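Local coordinates for N-acetylneuraminate lyase (PDB 4WOZ), which belongs to the dihydrodipicolinate synthetase family of proteins, which are built on a TIM-barrel fold, at residues I41-D46 and L267-Q272. Numbering follows the deposited sequence.
Sequences IRHNID and LLLEEQ
His-43 reaches from helix 34-48 to the 267-272 segment, where its imidazole meets Gln-272 and Leu-269. The evidence for a polar link is the 2.8 Å separation of His-43 NE2 from Gln-272 OE1, with NE2 as donor; an N-H...O angle of only 125° marks this hydrogen bond as weak. Ring and amide planes are turned 55° apart, and the oxygen approaches the ring obliquely. CE1 of His-43 also lies 3.8 Å from Gln-272 CB, a contact near the root of the glutamine side chain. What carries the ring across is the first torsion of His-43: CG stands anti to the backbone N (chi1 179°), on a CB that already points at the other segment. Leu-269 adds one methyl, CD2, set 3.7 Å from His-43 CD2 and likewise oblique to the ring.

Helix 34-48 belongs to the outer helical layer of a TIM barrel, following the first of eight parallel strands, whereas helix 261-271 is one of the C-terminal helices beyond the last strand. The close-packed part is the buried His-43 ring with Leu-269 CD2 and the near atoms of Gln-272, and Val-274 also touches the histidine. Gln-272, a loop residue, is as a whole partly exposed; its NE2 makes a further weak hydrogen bond to Val-222 O, giving the amide a second partner. Sparse contact is evident from the 120 Å² buried in total and the 8.6 Å between the CA atoms of His-43 and Gln-272. Away from the contact, Arg-42, partly exposed, forms a salt bridge with the exposed Asp-46, gripping it side-on with NE 2.7 Å from Asp-46 OD2 and NH2 3.2 Å from Asp-46 OD1, while Glu-80 of helix 67-81 and Glu-84 pair with the same guanidinium.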
loop_
_atom_site.group_PDB
_atom_site.type_symbol
_atom_site.label_atom_id
_atom_site.label_comp_id
_atom_site.label_asym_id
_atom_site.label_seq_id
_atom_site.Cartn_x
_atom_site.Cartn_y
_atom_site.Cartn_z
ATOM N N ILE A 41 9.038 23.177 27.737
ATOM C CA ILE A 41 8.709 22.339 28.882
ATOM C C ILE A 41 7.828 23.097 29.876
ATOM O O ILE A 41 6.770 22.617 30.273
ATOM C CB ILE A 41 9.992 21.876 29.591
ATOM C CG1 ILE A 41 10.795 20.980 28.645
ATOM C CG2 ILE A 41 9.647 21.156 30.903
ATOM C CD1 ILE A 41 12.148 20.564 29.182
ATOM N N ARG A 42 8.278 24.285 30.268
ATOM C CA ARG A 42 7.540 25.127 31.207
ATOM C C ARG A 42 6.154 25.469 30.674
ATOM O O ARG A 42 5.186 25.553 31.432
ATOM C CB ARG A 42 8.322 26.419 31.468
ATOM C CG ARG A 42 9.491 26.265 32.432
ATOM C CD ARG A 42 9.131 26.815 33.808
ATOM N NE ARG A 42 8.011 26.115 34.435
ATOM C CZ ARG A 42 8.117 24.954 35.072
ATOM N NH1 ARG A 42 9.294 24.352 35.172
ATOM N NH2 ARG A 42 7.048 24.403 35.628
ATOM N N HIS A 43 6.069 25.675 29.363
ATOM C CA HIS A 43 4.807 26.010 28.715
ATOM C C HIS A 43 3.819 24.854 28.847
ATOM O O HIS A 43 2.639 25.057 29.146
ATOM C CB HIS A 43 5.054 26.327 27.242
ATOM C CG HIS A 43 3.814 26.673 26.479
ATOM N ND1 HIS A 43 3.117 27.844 26.681
ATOM C CD2 HIS A 43 3.152 26.006 25.504
ATOM C CE1 HIS A 43 2.082 27.886 25.861
ATOM N NE2 HIS A 43 2.081 26.782 25.137
ATOM N N ASN A 44 4.307 23.637 28.628
ATOM C CA ASN A 44 3.458 22.454 28.730
ATOM C C ASN A 44 2.953 22.234 30.153
ATOM O O ASN A 44 1.815 21.825 30.354
ATOM C CB ASN A 44 4.209 21.204 28.253
ATOM C CG ASN A 44 4.123 21.011 26.753
ATOM O OD1 ASN A 44 3.034 20.893 26.193
ATOM N ND2 ASN A 44 5.270 20.973 26.094
ATOM N N ILE A 45 3.801 22.509 31.138
ATOM C CA ILE A 45 3.416 22.321 32.533
ATOM C C ILE A 45 2.496 23.426 33.048
ATOM O O ILE A 45 1.414 23.161 33.572
ATOM C CB ILE A 45 4.654 22.284 33.457
ATOM C CG1 ILE A 45 5.574 21.137 33.049
ATOM C CG2 ILE A 45 4.216 22.117 34.931
ATOM C CD1 ILE A 45 6.895 21.141 33.777
ATOM N N ASP A 46 2.930 24.669 32.876
ATOM C CA ASP A 46 2.188 25.811 33.385
ATOM C C ASP A 46 1.034 26.348 32.549
ATOM O O ASP A 46 0.096 26.930 33.098
ATOM C CB ASP A 46 3.172 26.943 33.692
ATOM C CG ASP A 46 4.340 26.478 34.538
ATOM O OD1 ASP A 46 4.123 25.632 35.431
ATOM O OD2 ASP A 46 5.474 26.962 34.321
ATOM N N LEU A 267 6.090 27.574 15.124
ATOM C CA LEU A 267 5.729 28.965 14.895
ATOM C C LEU A 267 4.554 29.346 15.792
ATOM O O LEU A 267 4.439 30.493 16.228
ATOM C CB LEU A 267 5.368 29.184 13.427
ATOM C CG LEU A 267 6.549 29.039 12.461
ATOM C CD1 LEU A 267 6.069 29.116 11.009
ATOM C CD2 LEU A 267 7.569 30.139 12.754
ATOM N N LEU A 268 3.674 28.387 16.062
ATOM C CA LEU A 268 2.538 28.654 16.929
ATOM C C LEU A 268 3.062 28.830 18.344
ATOM O O LEU A 268 2.576 29.677 19.086
ATOM C CB LEU A 268 1.517 27.510 16.874
ATOM C CG LEU A 268 0.656 27.465 15.605
ATOM C CD1 LEU A 268 -0.242 26.230 15.617
ATOM C CD2 LEU A 268 -0.182 28.735 15.516
ATOM N N LEU A 269 4.053 28.025 18.712
ATOM C CA LEU A 269 4.661 28.121 20.032
ATOM C C LEU A 269 5.323 29.492 20.189
ATOM O O LEU A 269 5.229 30.110 21.249
ATOM C CB LEU A 269 5.702 27.015 20.221
ATOM C CG LEU A 269 5.156 25.643 20.627
ATOM C CD1 LEU A 269 6.262 24.602 20.572
ATOM C CD2 LEU A 269 4.556 25.736 22.038
ATOM N N GLU A 270 5.991 29.954 19.130
ATOM C CA GLU A 270 6.649 31.260 19.140
ATOM C C GLU A 270 5.618 32.331 19.480
ATOM O O GLU A 270 5.904 33.272 20.229
ATOM C CB GLU A 270 7.251 31.571 17.769
ATOM C CG GLU A 270 8.518 30.808 17.428
ATOM C CD GLU A 270 9.709 31.264 18.244
ATOM O OE1 GLU A 270 9.740 32.448 18.645
ATOM O OE2 GLU A 270 10.626 30.444 18.468
ATOM N N GLU A 271 4.421 32.176 18.919
ATOM C CA GLU A 271 3.334 33.115 19.151
ATOM C C GLU A 271 2.769 32.974 20.559
ATOM O O GLU A 271 2.022 33.836 21.023
ATOM C CB GLU A 271 2.230 32.900 18.113
ATOM C CG GLU A 271 2.505 33.588 16.793
ATOM C CD GLU A 271 2.241 35.081 16.856
ATOM O OE1 GLU A 271 2.558 35.706 17.892
ATOM O OE2 GLU A 271 1.724 35.634 15.864
ATOM N N GLN A 272 3.124 31.886 21.235
ATOM C CA GLN A 272 2.658 31.667 22.597
ATOM C C GLN A 272 3.738 32.071 23.607
ATOM O O GLN A 272 3.621 31.798 24.798
ATOM C CB GLN A 272 2.245 30.202 22.797
ATOM C CG GLN A 272 1.164 29.737 21.817
ATOM C CD GLN A 272 0.555 28.396 22.187
ATOM O OE1 GLN A 272 1.260 27.462 22.575
ATOM N NE2 GLN A 272 -0.764 28.289 22.056
#